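Local coordinates for protein pngf-ii (Elizabethkingia meningoseptica, PDB 4R4X) that probably cleaves N-linked glycans from glycoproteins, as a peptide:N-glycosidase related to PNGase F, at residues D435-G448 / L504-G518. Residues are numbered along the deposited sequence; the frame is centred on the assembly and turned at random. Where two conformers were deposited one is given.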
ATOM      1  N   ASP A 435      -3.040 -30.312 -11.184  1.00 12.89           N
ATOM      2  CA  ASP A 435      -1.906 -29.405 -11.116  1.00 12.47           C
ATOM      3  C   ASP A 435      -1.983 -28.349  -9.977  1.00 11.76           C
ATOM      4  O   ASP A 435      -1.026 -27.648  -9.764  1.00 11.44           O
ATOM      5  CB  ASP A 435      -1.653 -28.743 -12.461  1.00 12.75           C
ATOM      6  CG  ASP A 435      -1.056 -29.702 -13.485  1.00 13.50           C
ATOM      7  OD1 ASP A 435      -0.643 -30.838 -13.106  1.00 13.40           O
ATOM      8  OD2 ASP A 435      -0.987 -29.302 -14.675  1.00 12.93           O
ATOM      9  N   GLU A 436      -3.102 -28.250  -9.258  1.00 11.23           N
ATOM     10  CA  GLU A 436      -3.108 -27.478  -8.005  1.00 11.53           C
ATOM     11  C   GLU A 436      -2.098 -28.110  -7.033  1.00 11.59           C
ATOM     12  O   GLU A 436      -1.436 -27.413  -6.265  1.00 11.61           O
ATOM     13  CB  GLU A 436      -4.490 -27.492  -7.352  1.00 11.53           C
ATOM     14  CG  GLU A 436      -4.561 -26.792  -6.000  1.00 11.72           C
ATOM     15  CD  GLU A 436      -5.980 -26.653  -5.463  1.00 12.31           C
ATOM     16  OE1 GLU A 436      -6.945 -26.975  -6.205  1.00 12.45           O
ATOM     17  OE2 GLU A 436      -6.146 -26.246  -4.275  1.00 12.59           O
ATOM     18  N   PHE A 437      -2.022 -29.440  -7.046  1.00 11.69           N
ATOM     19  CA  PHE A 437      -1.328 -30.181  -6.007  1.00 12.19           C
ATOM     20  C   PHE A 437      -0.074 -30.932  -6.432  1.00 12.82           C
ATOM     21  O   PHE A 437       0.576 -31.575  -5.587  1.00 12.47           O
ATOM     22  CB  PHE A 437      -2.294 -31.156  -5.319  1.00 12.27           C
ATOM     23  CG  PHE A 437      -3.418 -30.471  -4.596  1.00 12.55           C
ATOM     24  CD1 PHE A 437      -3.155 -29.700  -3.458  1.00 13.09           C
ATOM     25  CD2 PHE A 437      -4.739 -30.589  -5.048  1.00 12.59           C
ATOM     26  CE1 PHE A 437      -4.194 -29.062  -2.788  1.00 13.02           C
ATOM     27  CE2 PHE A 437      -5.777 -29.959  -4.382  1.00 13.09           C
ATOM     28  CZ  PHE A 437      -5.495 -29.175  -3.255  1.00 13.18           C
ATOM     29  N   VAL A 438       0.290 -30.836  -7.708  1.00 13.09           N
ATOM     30  CA  VAL A 438       1.498 -31.471  -8.216  1.00 13.17           C
ATOM     31  C   VAL A 438       2.424 -30.424  -8.837  1.00 13.60           C
ATOM     32  O   VAL A 438       2.000 -29.638  -9.672  1.00 13.80           O
ATOM     33  CB  VAL A 438       1.164 -32.475  -9.339  1.00 13.68           C
ATOM     34  CG1 VAL A 438       2.415 -33.189  -9.833  1.00 13.92           C
ATOM     35  CG2 VAL A 438       0.084 -33.460  -8.896  1.00 13.76           C
ATOM     36  N   PRO A 439       3.707 -30.423  -8.460  1.00 13.67           N
ATOM     37  CA  PRO A 439       4.600 -29.397  -8.990  1.00 13.31           C
ATOM     38  C   PRO A 439       4.862 -29.621 -10.486  1.00 12.77           C
ATOM     39  O   PRO A 439       5.031 -30.769 -10.915  1.00 11.91           O
ATOM     40  CB  PRO A 439       5.897 -29.602  -8.215  1.00 13.81           C
ATOM     41  CG  PRO A 439       5.624 -30.623  -7.178  1.00 14.41           C
ATOM     42  CD  PRO A 439       4.389 -31.359  -7.566  1.00 14.47           C
ATOM     43  N   LYS A 440       4.906 -28.536 -11.259  1.00 12.85           N
ATOM     44  CA  LYS A 440       5.225 -28.646 -12.688  1.00 12.72           C
ATOM     45  C   LYS A 440       6.167 -27.542 -13.083  1.00 13.39           C
ATOM     46  O   LYS A 440       5.898 -26.375 -12.817  1.00 13.70           O
ATOM     47  CB  LYS A 440       3.959 -28.551 -13.556  1.00 12.39           C
ATOM     48  CG  LYS A 440       2.949 -29.662 -13.366  1.00 12.66           C
ATOM     49  CD  LYS A 440       3.481 -31.036 -13.733  1.00 12.92           C
ATOM     50  CE  LYS A 440       2.414 -32.113 -13.534  1.00 13.03           C
ATOM     51  NZ  LYS A 440       1.334 -32.080 -14.547  1.00 12.84           N
ATOM     52  N   GLU A 441       7.259 -27.900 -13.747  1.00 13.57           N
ATOM     53  CA  GLU A 441       8.195 -26.917 -14.242  1.00 14.09           C
ATOM     54  C   GLU A 441       7.605 -25.995 -15.306  1.00 13.20           C
ATOM     55  O   GLU A 441       7.085 -26.475 -16.296  1.00 13.23           O
ATOM     56  CB  GLU A 441       9.409 -27.643 -14.793  1.00 16.14           C
ATOM     57  CG  GLU A 441      10.520 -26.747 -15.291  1.00 17.80           C
ATOM     58  CD  GLU A 441      11.786 -27.554 -15.586  1.00 20.07           C
ATOM     59  OE1 GLU A 441      11.903 -28.114 -16.697  1.00 22.12           O
ATOM     60  OE2 GLU A 441      12.662 -27.624 -14.703  1.00 19.42           O
ATOM     61  N   ASN A 442       7.673 -24.672 -15.071  1.00 12.46           N
ATOM     62  CA  ASN A 442       7.302 -23.652 -16.057  1.00 12.34           C
ATOM     63  C   ASN A 442       8.583 -23.253 -16.793  1.00 12.60           C
ATOM     64  O   ASN A 442       9.570 -22.861 -16.151  1.00 12.71           O
ATOM     65  CB  ASN A 442       6.727 -22.360 -15.406  1.00 11.91           C
ATOM     66  CG  ASN A 442       5.321 -22.517 -14.820  1.00 12.11           C
ATOM     67  OD1 ASN A 442       4.530 -21.560 -14.820  1.00 11.86           O
ATOM     68  ND2 ASN A 442       5.015 -23.682 -14.287  1.00 12.22           N
ATOM     69  N   SER A 443       8.560 -23.296 -18.118  1.00 13.18           N
ATOM     70  CA  SER A 443       9.711 -22.931 -18.950  1.00 12.91           C
ATOM     71  C   SER A 443       9.374 -21.705 -19.805  1.00 13.59           C
ATOM     72  O   SER A 443       8.383 -21.684 -20.504  1.00 14.80           O
ATOM     73  CB  SER A 443      10.094 -24.096 -19.852  1.00 13.33           C
ATOM     74  OG  SER A 443      10.568 -25.194 -19.082  1.00 13.61           O
ATOM     75  N   ILE A 444      10.215 -20.685 -19.730  1.00 14.42           N
ATOM     76  CA  ILE A 444      10.033 -19.441 -20.471  1.00 14.53           C
ATOM     77  C   ILE A 444      11.130 -19.336 -21.550  1.00 14.30           C
ATOM     78  O   ILE A 444      12.328 -19.435 -21.253  1.00 13.93           O
ATOM     79  CB  ILE A 444      10.097 -18.222 -19.533  1.00 15.81           C
ATOM     80  CG1 ILE A 444       8.887 -18.175 -18.572  1.00 17.28           C
ATOM     81  CG2 ILE A 444      10.102 -16.920 -20.327  1.00 15.96           C
ATOM     82  CD1 ILE A 444       8.898 -19.252 -17.525  1.00 18.51           C
ATOM     83  N   TYR A 445      10.703 -19.122 -22.789  1.00 14.79           N
ATOM     84  CA  TYR A 445      11.599 -18.971 -23.925  1.00 14.96           C
ATOM     85  C   TYR A 445      11.549 -17.540 -24.469  1.00 15.17           C
ATOM     86  O   TYR A 445      10.479 -16.904 -24.492  1.00 15.22           O
ATOM     87  CB  TYR A 445      11.170 -19.937 -25.028  1.00 16.26           C
ATOM     88  CG  TYR A 445      11.253 -21.398 -24.667  1.00 17.24           C
ATOM     89  CD1 TYR A 445      10.333 -21.979 -23.810  1.00 17.37           C
ATOM     90  CD2 TYR A 445      12.239 -22.217 -25.221  1.00 18.60           C
ATOM     91  CE1 TYR A 445      10.406 -23.320 -23.492  1.00 18.47           C
ATOM     92  CE2 TYR A 445      12.296 -23.565 -24.923  1.00 19.31           C
ATOM     93  CZ  TYR A 445      11.379 -24.100 -24.044  1.00 19.03           C
ATOM     94  OH  TYR A 445      11.443 -25.433 -23.718  1.00 22.33           O
ATOM     95  N   LEU A 446      12.701 -17.037 -24.897  1.00 15.13           N
ATOM     96  CA  LEU A 446      12.824 -15.743 -25.562  1.00 15.53           C
ATOM     97  C   LEU A 446      13.449 -16.014 -26.945  1.00 16.03           C
ATOM     98  O   LEU A 446      14.520 -16.578 -27.024  1.00 14.55           O
ATOM     99  CB  LEU A 446      13.752 -14.823 -24.771  1.00 16.46           C
ATOM    100  CG  LEU A 446      14.130 -13.504 -25.446  1.00 16.94           C
ATOM    101  CD1 LEU A 446      12.912 -12.623 -25.620  1.00 17.40           C
ATOM    102  CD2 LEU A 446      15.236 -12.807 -24.673  1.00 17.88           C
ATOM    103  N   ASP A 447      12.735 -15.651 -28.004  1.00 17.07           N
ATOM    104  CA  ASP A 447      13.208 -15.835 -29.366  1.00 18.38           C
ATOM    105  C   ASP A 447      13.639 -17.257 -29.613  1.00 19.10           C
ATOM    106  O   ASP A 447      14.697 -17.495 -30.195  1.00 20.11           O
ATOM    107  CB  ASP A 447      14.322 -14.842 -29.668  1.00 19.18           C
ATOM    108  CG  ASP A 447      13.832 -13.415 -29.608  1.00 19.24           C
ATOM    109  OD1 ASP A 447      12.703 -13.206 -30.076  1.00 18.80           O
ATOM    110  OD2 ASP A 447      14.542 -12.512 -29.105  1.00 20.29           O
ATOM    111  N   GLY A 448      12.805 -18.189 -29.155  1.00 18.88           N
ATOM    112  CA  GLY A 448      13.020 -19.606 -29.370  1.00 19.42           C
ATOM    113  C   GLY A 448      14.089 -20.261 -28.507  1.00 19.87           C
ATOM    114  O   GLY A 448      14.353 -21.440 -28.682  1.00 20.84           O
ATOM    115  N   LEU A 504      17.297  -6.095 -24.886  1.00 15.07           N
ATOM    116  CA  LEU A 504      16.629  -6.476 -26.102  1.00 15.00           C
ATOM    117  C   LEU A 504      16.818  -5.418 -27.169  1.00 15.96           C
ATOM    118  O   LEU A 504      16.703  -4.231 -26.883  1.00 14.99           O
ATOM    119  CB  LEU A 504      15.138  -6.692 -25.877  1.00 15.30           C
ATOM    120  CG  LEU A 504      14.772  -7.767 -24.839  1.00 15.48           C
ATOM    121  CD1 LEU A 504      13.275  -7.782 -24.693  1.00 16.06           C
ATOM    122  CD2 LEU A 504      15.308  -9.127 -25.249  1.00 15.38           C
ATOM    123  N   ASN A 505      17.130  -5.868 -28.389  1.00 16.80           N
ATOM    124  CA  ASN A 505      17.205  -4.963 -29.551  1.00 18.16           C
ATOM    125  C   ASN A 505      15.826  -4.518 -30.010  1.00 17.43           C
ATOM    126  O   ASN A 505      14.855  -5.241 -29.879  1.00 16.74           O
ATOM    127  CB  ASN A 505      17.856  -5.668 -30.752  1.00 18.88           C
ATOM    128  CG  ASN A 505      19.336  -5.842 -30.588  1.00 20.89           C
ATOM    129  OD1 ASN A 505      19.943  -5.232 -29.710  1.00 22.34           O
ATOM    130  ND2 ASN A 505      19.941  -6.698 -31.434  1.00 21.65           N
ATOM    131  N   ALA A 506      15.753  -3.347 -30.619  1.00 17.43           N
ATOM    132  CA  ALA A 506      14.554  -2.989 -31.368  1.00 18.17           C
ATOM    133  C   ALA A 506      14.238  -4.053 -32.449  1.00 17.50           C
ATOM    134  O   ALA A 506      15.138  -4.696 -32.986  1.00 17.43           O
ATOM    135  CB  ALA A 506      14.724  -1.611 -31.989  1.00 18.77           C
ATOM    136  N   GLY A 507      12.964  -4.250 -32.750  1.00 17.96           N
ATOM    137  CA  GLY A 507      12.563  -5.231 -33.754  1.00 18.35           C
ATOM    138  C   GLY A 507      11.678  -6.302 -33.156  1.00 19.10           C
ATOM    139  O   GLY A 507      11.158  -6.147 -32.051  1.00 18.38           O
ATOM    140  N   LYS A 508      11.509  -7.386 -33.896  1.00 19.11           N
ATOM    141  CA  LYS A 508      10.537  -8.397 -33.557  1.00 20.87           C
ATOM    142  C   LYS A 508      11.114  -9.360 -32.543  1.00 18.92           C
ATOM    143  O   LYS A 508      12.272  -9.728 -32.638  1.00 16.35           O
ATOM    144  CB  LYS A 508      10.131  -9.184 -34.806  1.00 24.90           C
ATOM    145  CG  LYS A 508       9.153  -8.435 -35.691  1.00 28.82           C
ATOM    146  CD  LYS A 508       8.084  -9.343 -36.317  1.00 32.70           C
ATOM    147  CE  LYS A 508       6.751  -8.607 -36.435  1.00 34.51           C
ATOM    148  NZ  LYS A 508       5.989  -8.960 -37.658  1.00 37.64           N
ATOM    149  N   HIS A 509      10.281  -9.792 -31.599  1.00 17.23           N
ATOM    150  CA  HIS A 509      10.673 -10.788 -30.621  1.00 16.71           C
ATOM    151  C   HIS A 509       9.510 -11.712 -30.349  1.00 16.30           C
ATOM    152  O   HIS A 509       8.358 -11.384 -30.637  1.00 16.69           O
ATOM    153  CB  HIS A 509      11.126 -10.112 -29.321  1.00 17.04           C
ATOM    154  CG  HIS A 509      12.394  -9.333 -29.461  1.00 18.02           C
ATOM    155  ND1 HIS A 509      13.644  -9.920 -29.402  1.00 19.54           N
ATOM    156  CD2 HIS A 509      12.607  -8.014 -29.666  1.00 18.27           C
ATOM    157  CE1 HIS A 509      14.570  -8.999 -29.579  1.00 19.35           C
ATOM    158  NE2 HIS A 509      13.968  -7.835 -29.747  1.00 20.04           N
ATOM    159  N   THR A 510       9.810 -12.885 -29.822  1.00 15.58           N
ATOM    160  CA  THR A 510       8.794 -13.825 -29.369  0.50 14.38           C
ATOM    161  C   THR A 510       9.061 -14.273 -27.941  1.00 15.02           C
ATOM    162  O   THR A 510      10.220 -14.447 -27.520  1.00 14.12           O
ATOM    163  CB  THR A 510       8.746 -15.084 -30.244  0.50 14.09           C
ATOM    164  OG1 THR A 510       9.985 -15.802 -30.115  0.50 13.82           O
ATOM    165  CG2 THR A 510       8.444 -14.723 -31.696  0.50 13.60           C
ATOM    166  N   ILE A 511       8.010 -14.422 -27.162  1.00 14.99           N
ATOM    167  CA  ILE A 511       8.166 -15.034 -25.856  1.00 15.83           C
ATOM    168  C   ILE A 511       7.239 -16.232 -25.860  1.00 15.42           C
ATOM    169  O   ILE A 511       6.153 -16.183 -26.447  1.00 16.20           O
ATOM    170  CB  ILE A 511       7.872 -14.063 -24.711  1.00 16.96           C
ATOM    171  CG1 ILE A 511       9.019 -13.068 -24.561  1.00 17.85           C
ATOM    172  CG2 ILE A 511       7.708 -14.826 -23.394  1.00 17.47           C
ATOM    173  CD1 ILE A 511       8.729 -11.869 -23.652  1.00 18.60           C
ATOM    174  N   GLN A 512       7.678 -17.313 -25.231  1.00 15.23           N
ATOM    175  CA  GLN A 512       6.884 -18.526 -25.162  1.00 14.54           C
ATOM    176  C   GLN A 512       6.921 -19.156 -23.771  1.00 14.52           C
ATOM    177  O   GLN A 512       7.956 -19.151 -23.124  1.00 14.45           O
ATOM    178  CB  GLN A 512       7.371 -19.521 -26.192  1.00 15.20           C
ATOM    179  CG  GLN A 512       6.557 -20.808 -26.200  1.00 16.03           C
ATOM    180  CD  GLN A 512       6.996 -21.753 -27.288  1.00 16.95           C
ATOM    181  OE1 GLN A 512       6.173 -22.434 -27.915  1.00 18.14           O
ATOM    182  NE2 GLN A 512       8.283 -21.800 -27.519  1.00 16.12           N
ATOM    183  N   VAL A 513       5.772 -19.657 -23.320  1.00 14.80           N
ATOM    184  CA  VAL A 513       5.681 -20.404 -22.057  1.00 15.19           C
ATOM    185  C   VAL A 513       5.209 -21.806 -22.331  1.00 15.03           C
ATOM    186  O   VAL A 513       4.206 -21.993 -23.010  1.00 14.76           O
ATOM    187  CB  VAL A 513       4.694 -19.763 -21.067  1.00 15.45           C
ATOM    188  CG1 VAL A 513       4.660 -20.531 -19.742  1.00 16.15           C
ATOM    189  CG2 VAL A 513       5.088 -18.317 -20.844  1.00 16.93           C
ATOM    190  N   LYS A 514       5.930 -22.779 -21.778  1.00 14.82           N
ATOM    191  CA  LYS A 514       5.579 -24.186 -21.875  1.00 14.45           C
ATOM    192  C   LYS A 514       5.489 -24.732 -20.447  1.00 13.99           C
ATOM    193  O   LYS A 514       6.336 -24.409 -19.615  1.00 13.05           O
ATOM    194  CB  LYS A 514       6.661 -24.976 -22.614  1.00 15.17           C
ATOM    195  CG  LYS A 514       6.883 -24.580 -24.068  1.00 16.80           C
ATOM    196  CD  LYS A 514       7.808 -25.572 -24.765  1.00 17.84           C
ATOM    197  CE  LYS A 514       8.213 -25.090 -26.145  1.00 19.00           C
ATOM    198  NZ  LYS A 514       9.145 -26.064 -26.758  1.00 19.82           N
ATOM    199  N   ILE A 515       4.461 -25.543 -20.183  1.00 13.31           N
ATOM    200  CA  ILE A 515       4.231 -26.198 -18.882  1.00 13.10           C
ATOM    201  C   ILE A 515       3.671 -27.594 -19.177  1.00 13.12           C
ATOM    202  O   ILE A 515       2.745 -27.701 -19.991  1.00 13.50           O
ATOM    203  CB  ILE A 515       3.172 -25.407 -18.062  1.00 13.41           C
ATOM    204  CG1 ILE A 515       3.598 -23.948 -17.901  1.00 13.52           C
ATOM    205  CG2 ILE A 515       2.937 -26.017 -16.697  1.00 13.62           C
ATOM    206  CD1 ILE A 515       2.504 -23.060 -17.322  1.00 13.63           C
ATOM    207  N   PRO A 516       4.211 -28.666 -18.548  1.00 14.01           N
ATOM    208  CA  PRO A 516       3.713 -30.029 -18.789  1.00 14.47           C
ATOM    209  C   PRO A 516       2.415 -30.276 -18.013  1.00 14.47           C
ATOM    210  O   PRO A 516       2.406 -30.933 -16.963  1.00 14.06           O
ATOM    211  CB  PRO A 516       4.857 -30.932 -18.312  1.00 15.11           C
ATOM    212  CG  PRO A 516       5.564 -30.118 -17.301  1.00 14.73           C
ATOM    213  CD  PRO A 516       5.365 -28.672 -17.642  1.00 14.12           C
ATOM    214  N   GLN A 517       1.336 -29.729 -18.564  1.00 14.49           N
ATOM    215  CA  GLN A 517       0.020 -29.720 -17.928  1.00 14.44           C
ATOM    216  C   GLN A 517      -0.436 -31.139 -17.694  1.00 14.68           C
ATOM    217  O   GLN A 517      -0.225 -32.014 -18.544  1.00 13.76           O
ATOM    218  CB  GLN A 517      -0.958 -29.002 -18.833  1.00 15.30           C
ATOM    219  CG  GLN A 517      -2.384 -28.860 -18.317  1.00 15.49           C
ATOM    220  CD  GLN A 517      -3.182 -28.003 -19.269  1.00 16.62           C
ATOM    221  OE1 GLN A 517      -3.067 -26.774 -19.255  1.00 16.94           O
ATOM    222  NE2 GLN A 517      -3.993 -28.645 -20.105  1.00 16.57           N
ATOM    223  N   GLY A 518      -1.052 -31.379 -16.548  1.00 14.04           N
ATOM    224  CA  GLY A 518      -1.460 -32.735 -16.181  1.00 15.39           C
ATOM    225  C   GLY A 518      -2.697 -33.147 -16.962  1.00 16.53           C
ATOM    226  O   GLY A 518      -3.451 -32.288 -17.446  1.00 16.76           O
TER
HETATM  227  O   HOH W   1       8.459 -26.841 -18.737  1.00 13.16           O
HETATM  228  O   HOH W   2      10.330 -17.803 -27.843  1.00 13.22           O
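Strands 442-446 and 507-514 run antiparallel, their axes 4.6 Å apart, with Ser443 and Tyr445 in hydrogen-bonded pairs with Lys514 and Gln512. Beyond the ladder's end, Asp447 N bonds Thr510 O. Asp447 OD1 takes the place of a backbone carbonyl, accepting Thr510 N (2.9 Å), while OD2, lying in the imidazole plane at its edge, offers its syn lone pair to His509 ND1 (2.8 Å). His509 NE2, bonded to Asn505 O, fixes the ring's rotation from its other nitrogen. These are the central strands of a four-stranded antiparallel sheet, consistent with the jelly-roll sandwich of PNGase F domains. Ile444, Leu446, Ile511 and Val513 share one face; Ile444 packs on Leu421 and Tyr423 of strand 416-428, Val513 on Tyr423. The beta-branched three favour extended backbone and give the core apolar bulk; Leu446 CD2 meets Leu504 CD2 at 3.7 Å. On the other face, extended Lys514 crosses Tyr445 at about a right angle, its CE 4.3 Å from the ring centroid in an off-centre CH-pi contact, while NZ pairs with Asp403. Lys440, bent at chi2 and chi4, donates from NZ to Pro516 O (2.9 Å) and forms a salt bridge with Asp435 OD1 (2.7 Å). Gly518, lacking a side chain, brings its N against Asp435 OD2, which also accepts Trp528 NE1.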